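Local coordinates for uncharacterized protein (Desulfotomaculum acetoxidans, PDB 3U4Y) that is of unknown function but folds as a seven-bladed beta-propeller of the lactonase family, at residues T57-Q62 against G103-F108; I13-H18 against Y40-T45. All coordinates share one frame; numbering follows the deposited sequence.

Contact 1 of 2, residues T57-Q62 against G103-F108; sequences TSDFCQ and GLNHPF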
# COMPACT_ATOMS: atom_id res chain seq x y z
N THR A 57 9.46 -0.14 6.44
CA THR A 57 9.07 0.39 7.74
C THR A 57 9.17 -0.69 8.82
O THR A 57 9.27 -1.88 8.51
CB THR A 57 7.63 0.95 7.71
OG1 THR A 57 6.78 0.01 7.04
CG2 THR A 57 7.57 2.27 6.96
N SER A 58 9.15 -0.28 10.08
CA SER A 58 9.08 -1.25 11.16
C SER A 58 8.22 -0.70 12.28
O SER A 58 8.14 0.52 12.50
CB SER A 58 10.48 -1.66 11.65
OG SER A 58 11.18 -0.58 12.25
N ASP A 59 7.57 -1.63 12.97
CA ASP A 59 6.55 -1.31 13.95
C ASP A 59 7.18 -1.02 15.30
O ASP A 59 7.36 0.14 15.66
CB ASP A 59 5.59 -2.50 14.07
CG ASP A 59 4.35 -2.17 14.85
OD1 ASP A 59 4.12 -0.97 15.09
OD2 ASP A 59 3.59 -3.10 15.19
N PHE A 60 7.49 -2.09 16.04
CA PHE A 60 7.95 -2.02 17.43
C PHE A 60 9.40 -1.55 17.49
O PHE A 60 9.83 -0.93 18.48
CB PHE A 60 7.70 -3.37 18.13
CG PHE A 60 8.41 -3.55 19.45
CD1 PHE A 60 8.37 -2.57 20.43
CD2 PHE A 60 9.10 -4.73 19.72
CE1 PHE A 60 9.03 -2.75 21.65
CE2 PHE A 60 9.75 -4.91 20.94
CZ PHE A 60 9.72 -3.92 21.90
N CYS A 61 10.14 -1.80 16.41
CA CYS A 61 11.48 -1.24 16.27
C CYS A 61 11.47 0.23 15.82
O CYS A 61 12.51 0.87 15.75
CB CYS A 61 12.31 -2.10 15.30
SG CYS A 61 12.89 -3.72 15.95
N GLN A 62 10.29 0.77 15.52
CA GLN A 62 10.12 2.13 14.99
C GLN A 62 11.26 2.69 14.11
O GLN A 62 11.65 3.84 14.25
CB GLN A 62 9.76 3.13 16.09
CG GLN A 62 10.77 3.29 17.18
CD GLN A 62 10.15 3.94 18.41
OE1 GLN A 62 9.32 3.33 19.08
NE2 GLN A 62 10.54 5.17 18.70
N GLY A 103 1.54 1.92 13.57
CA GLY A 103 1.34 0.48 13.67
C GLY A 103 0.74 0.14 15.03
O GLY A 103 0.02 0.95 15.63
N LEU A 104 1.04 -1.04 15.56
CA LEU A 104 0.42 -1.50 16.79
C LEU A 104 0.76 -0.67 18.03
O LEU A 104 -0.14 -0.30 18.78
CB LEU A 104 0.74 -2.97 17.05
CG LEU A 104 -0.31 -3.84 17.75
CD1 LEU A 104 0.37 -4.89 18.59
CD2 LEU A 104 -1.26 -3.01 18.60
N ASN A 105 2.03 -0.39 18.28
CA ASN A 105 2.35 0.28 19.54
C ASN A 105 2.23 1.78 19.45
O ASN A 105 2.46 2.37 18.39
CB ASN A 105 3.69 -0.15 20.14
CG ASN A 105 4.75 -0.35 19.10
OD1 ASN A 105 4.61 -1.20 18.22
ND2 ASN A 105 5.83 0.43 19.18
N HIS A 106 1.83 2.39 20.55
CA HIS A 106 1.58 3.82 20.56
C HIS A 106 2.88 4.53 20.92
O HIS A 106 3.86 3.87 21.25
CB HIS A 106 0.45 4.14 21.55
CG HIS A 106 0.86 4.03 22.99
ND1 HIS A 106 1.30 2.86 23.55
CD2 HIS A 106 0.90 4.96 23.97
CE1 HIS A 106 1.60 3.06 24.82
NE2 HIS A 106 1.36 4.33 25.10
N PRO A 107 2.90 5.86 20.87
CA PRO A 107 1.80 6.73 20.43
C PRO A 107 1.49 6.57 18.94
O PRO A 107 2.18 5.84 18.23
CB PRO A 107 2.32 8.14 20.73
CG PRO A 107 3.80 7.99 20.86
CD PRO A 107 4.00 6.63 21.45
N PHE A 108 0.45 7.26 18.49
CA PHE A 108 0.01 7.11 17.12
C PHE A 108 0.33 8.39 16.37
O PHE A 108 -0.25 9.44 16.62
CB PHE A 108 -1.49 6.79 17.08
CG PHE A 108 -1.88 5.65 18.00
CD1 PHE A 108 -2.69 5.87 19.11
CD2 PHE A 108 -1.39 4.36 17.77
CE1 PHE A 108 -3.03 4.82 19.97
CE2 PHE A 108 -1.73 3.30 18.61
CZ PHE A 108 -2.55 3.53 19.72
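Asp59 carries its CG anti to the backbone N (chi1 -168°), which swings the carboxylate across to the 103-108 loop; in Phe60, CG is likewise anti to the backbone N and directs the ring so that its edge comes to the Asn105 amide, while the backbone places Phe60 CB near the same amide. The carboxylate lies against Gly103, Leu104 and Asn105. The N-H of Leu104 gives a weak hydrogen bond to Asp59 OD2, 3.3 Å long and bent to 150°, while Asp59 OD1 stands 3.1 Å from the same Leu104 N. Asp59 OD2 also touches Leu104 CB at 3.4 Å. Gly103 presents its CA to Asp59 OD1 at 3.4 Å, a place where a CB would run into that oxygen. Asn105 points back at the 57-62 segment and slides past Asp59 in the opposite direction, with amide and carboxylate planes 38° apart. The Asn105 amide then continues along the Phe60 backbone, its plane nearly perpendicular to the Phe60 ring. Residues 59-62 form a type I beta turn, closed by Gln62 N on Asp59 O. Ser85 OG holds the other loop through Gly103 N and Asn105 O. The contact joins the turn after strand 53-58 to the loop between strands 97-100 and 109-114, and so ties two successive four-stranded blades of the beta-propeller.

Contact 2 of 2, residues I13-H18 against Y40-T45; sequences IVVEQH and YDFVDT
Strands 13-16 and 42-45 belong to successive blades of the beta-propeller, and they face each other across the blade interface with side chains between them. They run nearly antiparallel, at 163°, with their axes 6.6 Å apart at closest approach, but lie in different four-stranded sheets. Apolar packing fills most of the interface. Val15 sends CG1, anti to its backbone N, against Phe42 CB at 3.4 Å, the two side chains crossing at about a right angle. Its other branch, CG2, sits beside the backbone N and lies near Val43 O and the methyl of Thr45, which it passes in the opposite direction. Farther along, extended Ile13 meets Thr45 tip to tip, CD1 to CG2. Val56 of strand 53-58 adjoins Val15, Phe42 and Thr45, extending this buried apolar layer. The polar part is a single side-chain bond at the end where strand 42-45 begins, given by Gln17 NE2 to Phe42 O. Gln17 lies alongside Val43, CG anti to the backbone N (chi1 -175°) and the chain extended, so its CB and CG pass Phe42 O. An alanine here would lose both that donor and the CG packing on Phe42 O, and would probably loosen the polar end of the interface. Gln17 NE2 reaches Phe42 O at 3.1 Å, from above the carbonyl plane, with the oxygen close to the plane of the Gln17 amide.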
# COMPACT_ATOMS: atom_id res chain seq x y z
N ILE A 13 9.88 -6.15 -4.48
CA ILE A 13 10.39 -6.32 -3.13
C ILE A 13 9.27 -6.78 -2.20
O ILE A 13 8.14 -6.34 -2.33
CB ILE A 13 11.04 -5.01 -2.61
CG1 ILE A 13 11.51 -5.17 -1.17
CG2 ILE A 13 10.10 -3.81 -2.72
CD1 ILE A 13 11.86 -3.85 -0.54
N VAL A 14 9.57 -7.69 -1.29
CA VAL A 14 8.55 -8.21 -0.39
C VAL A 14 9.10 -8.40 1.01
O VAL A 14 10.21 -8.88 1.20
CB VAL A 14 7.97 -9.54 -0.89
CG1 VAL A 14 9.06 -10.60 -0.96
CG2 VAL A 14 6.83 -9.98 -0.00
N VAL A 15 8.28 -8.03 2.00
CA VAL A 15 8.68 -8.11 3.39
C VAL A 15 8.42 -9.48 3.99
O VAL A 15 7.40 -10.11 3.71
CB VAL A 15 7.97 -7.04 4.21
CG1 VAL A 15 8.30 -7.21 5.68
CG2 VAL A 15 8.36 -5.65 3.70
N GLU A 16 9.37 -9.97 4.79
CA GLU A 16 9.18 -11.19 5.56
C GLU A 16 9.39 -10.86 7.01
O GLU A 16 10.50 -10.86 7.51
CB GLU A 16 10.17 -12.26 5.14
CG GLU A 16 9.94 -12.73 3.74
CD GLU A 16 11.21 -13.20 3.10
OE1 GLU A 16 12.09 -12.36 2.80
OE2 GLU A 16 11.34 -14.42 2.89
N GLN A 17 8.29 -10.56 7.69
CA GLN A 17 8.35 -9.94 9.00
C GLN A 17 9.00 -10.84 10.05
O GLN A 17 9.72 -10.36 10.92
CB GLN A 17 6.95 -9.55 9.45
CG GLN A 17 6.98 -8.80 10.75
CD GLN A 17 5.61 -8.57 11.31
OE1 GLN A 17 5.02 -9.47 11.91
NE2 GLN A 17 5.10 -7.36 11.12
N HIS A 18 8.72 -12.13 9.96
CA HIS A 18 9.16 -13.05 10.99
C HIS A 18 10.63 -13.40 10.85
O HIS A 18 11.24 -13.90 11.79
CB HIS A 18 8.31 -14.30 10.99
CG HIS A 18 8.36 -15.07 9.71
ND1 HIS A 18 8.10 -14.48 8.49
CD2 HIS A 18 8.63 -16.37 9.46
CE1 HIS A 18 8.21 -15.40 7.54
NE2 HIS A 18 8.53 -16.55 8.10
N TYR A 40 14.95 -6.27 11.94
CA TYR A 40 13.90 -5.34 12.37
C TYR A 40 12.52 -5.93 12.25
O TYR A 40 12.32 -7.01 11.71
CB TYR A 40 13.92 -4.03 11.60
CG TYR A 40 15.04 -3.09 11.97
CD1 TYR A 40 14.84 -2.07 12.87
CD2 TYR A 40 16.29 -3.20 11.38
CE1 TYR A 40 15.85 -1.21 13.19
CE2 TYR A 40 17.31 -2.35 11.70
CZ TYR A 40 17.09 -1.36 12.61
OH TYR A 40 18.12 -0.50 12.93
N ASP A 41 11.57 -5.16 12.76
CA ASP A 41 10.18 -5.51 12.89
C ASP A 41 9.40 -5.06 11.62
O ASP A 41 8.47 -4.23 11.69
CB ASP A 41 9.68 -4.78 14.14
CG ASP A 41 8.37 -5.29 14.62
OD1 ASP A 41 8.12 -6.50 14.47
OD2 ASP A 41 7.60 -4.47 15.16
N PHE A 42 9.78 -5.61 10.47
CA PHE A 42 9.34 -5.07 9.17
C PHE A 42 7.85 -5.21 8.85
O PHE A 42 7.22 -6.23 9.16
CB PHE A 42 10.16 -5.67 8.02
CG PHE A 42 11.57 -5.18 7.95
CD1 PHE A 42 11.88 -3.86 8.25
CD2 PHE A 42 12.60 -6.03 7.57
CE1 PHE A 42 13.19 -3.41 8.18
CE2 PHE A 42 13.91 -5.59 7.50
CZ PHE A 42 14.20 -4.28 7.81
N VAL A 43 7.29 -4.18 8.22
CA VAL A 43 5.87 -4.17 7.89
C VAL A 43 5.61 -3.96 6.39
O VAL A 43 5.29 -4.92 5.69
CB VAL A 43 5.06 -3.15 8.75
CG1 VAL A 43 3.58 -3.27 8.46
CG2 VAL A 43 5.32 -3.37 10.24
N ASP A 44 5.75 -2.73 5.90
CA ASP A 44 5.40 -2.41 4.51
C ASP A 44 6.58 -1.81 3.74
O ASP A 44 7.62 -1.51 4.34
CB ASP A 44 4.18 -1.46 4.46
CG ASP A 44 3.44 -1.49 3.12
OD1 ASP A 44 2.92 -0.44 2.68
OD2 ASP A 44 3.37 -2.59 2.51
N THR A 45 6.42 -1.65 2.42
CA THR A 45 7.41 -1.03 1.54
C THR A 45 6.78 -0.13 0.50
O THR A 45 5.66 -0.37 0.04
CB THR A 45 8.20 -2.05 0.69
OG1 THR A 45 7.39 -3.21 0.44
CG2 THR A 45 9.46 -2.46 1.35

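Contacts 1 and 2 lie on two successive blade junctions of the propeller, their centres 13 Å apart. The blade of strands 42-47 and 53-58 is shared: contact 2 joins its strand 42-47 to the blade before it, and contact 1 joins the turn after strand 53-58 to the blade that follows. Asp41 couples them directly. Its OD2 lies 2.5 Å from Phe60 N, a probable hydrogen bond, and its backbone O lies 3.0 Å from Asp59 N, probably another, so the residue just before strand 42-47 probably helps place the turn that carries the Asp59 carboxylate. Packing adds to this where Phe42 CD1 meets Thr57 O at 3.3 Å.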